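Local coordinates for cysteine desulfurase (Thermococcus onnurineus, PDB 5B89) that catalyses pyridoxal-phosphate-dependent desulfuration of L-cysteine to L-alanine, taking up the sulfur as a cysteine persulfide and probably passing it to a carrier, at the interface of chains A and B. Numbering follows the deposited sequence. Chains: chain A/B, Cysteine desulfurase.

The interface of chains A and B. Residues chain A 71-74; chain B 37, 364, 369.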
# COMPACT_ATOMS: atom_id res chain seq x y z
N VAL A 71 22.95 -3.70 7.53
CA VAL A 71 23.84 -4.21 8.54
C VAL A 71 23.46 -3.84 9.98
O VAL A 71 23.67 -4.59 10.87
CB VAL A 71 25.26 -3.74 8.21
CG1 VAL A 71 26.23 -3.90 9.36
CG2 VAL A 71 25.76 -4.42 6.95
N HIS A 72 22.94 -2.65 10.16
CA HIS A 72 22.62 -2.17 11.48
C HIS A 72 21.56 -2.93 12.19
O HIS A 72 20.73 -3.50 11.59
CB HIS A 72 22.45 -0.64 11.55
CG HIS A 72 21.24 -0.07 10.85
ND1 HIS A 72 19.96 -0.22 11.33
CD2 HIS A 72 21.14 0.72 9.76
CE1 HIS A 72 19.13 0.43 10.56
NE2 HIS A 72 19.82 1.02 9.60
N ARG A 73 21.64 -2.92 13.50
CA ARG A 73 20.74 -3.72 14.28
C ARG A 73 19.25 -3.44 14.15
O ARG A 73 18.49 -4.34 14.31
CB ARG A 73 21.15 -3.78 15.73
CG ARG A 73 21.07 -2.48 16.42
CD ARG A 73 21.59 -2.75 17.81
NE ARG A 73 22.10 -1.61 18.45
CZ ARG A 73 23.34 -1.49 18.91
NH1 ARG A 73 24.27 -2.42 18.76
NH2 ARG A 73 23.65 -0.39 19.52
N LEU A 74 18.88 -2.20 13.90
CA LEU A 74 17.49 -1.91 13.72
C LEU A 74 17.02 -2.54 12.42
O LEU A 74 16.01 -3.10 12.39
CB LEU A 74 17.22 -0.43 13.76
CG LEU A 74 17.52 0.26 15.06
CD1 LEU A 74 17.20 1.73 14.99
CD2 LEU A 74 16.79 -0.37 16.22
N VAL B 37 20.09 4.81 20.20
CA VAL B 37 21.04 4.71 19.13
C VAL B 37 21.26 6.11 18.46
O VAL B 37 20.50 6.96 18.67
CB VAL B 37 20.55 3.76 18.00
CG1 VAL B 37 20.35 2.35 18.51
CG2 VAL B 37 19.27 4.26 17.35
N ASP B 364 27.85 0.11 13.77
CA ASP B 364 26.80 -0.57 14.49
C ASP B 364 27.24 -1.08 15.91
O ASP B 364 26.49 -0.91 16.84
CB ASP B 364 26.18 -1.70 13.69
CG ASP B 364 25.06 -2.39 14.42
OD1 ASP B 364 23.98 -1.86 14.83
OD2 ASP B 364 25.37 -3.58 14.79
N MET B 369 23.89 3.89 13.41
CA MET B 369 23.13 3.24 12.35
C MET B 369 23.36 3.99 11.05
O MET B 369 22.93 5.12 10.92
CB MET B 369 21.63 3.23 12.70
CG MET B 369 21.15 2.81 14.08
SD MET B 369 21.37 1.06 14.58
CE MET B 369 22.94 1.09 15.51
O HOH W 1 23.65 -5.55 13.56
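A two-fold symmetric interface joins the two chains of the deposited assembly, probably the homodimer usual for this family; A:His72, in the loop before helix 73-93, and A:Arg73 and A:Leu74, in its first turn, dock against B:Asp364 and B:Met369. The site illustrates how an acid from one subunit can cap a helix N terminus of the other. The carboxylate of B:Asp364 accepts a bond from the backbone N of A:Arg73 at its OD1, 2.9 Å away and fairly straight (160° at H), the donor arriving from above the carboxylate plane. Its negative charge probably suits the positive end of the helix dipole. Its other oxygen, OD2, reaches A:Val71 O through a water. The poorly ordered guanidinium of A:Arg73 adds a loose salt bridge, NH1 lying 4.0 Å from B:Asp364 OD1. An alanine in place of B:Asp364 would probably leave A:Arg73 N without this acceptor and break the water bridge to A:Val71 O.

Beside this polar grip, B:Met369 crosses A:His72 at about a right angle: its CB sits over one imidazole face, 3.9 Å from the ring centroid, and its SD packs 3.6 Å from A:His72 CB. With chi2 at -67° and chi3 at 95°, the bent methionine turns its CE toward the A:Arg73 side chain. Farther along, A:Leu74 CD1 and B:Val37 CG2 meet tip to tip at 4.0 Å. Repeated by symmetry, the patch probably helps hold the two subunits of the desulfurase in register.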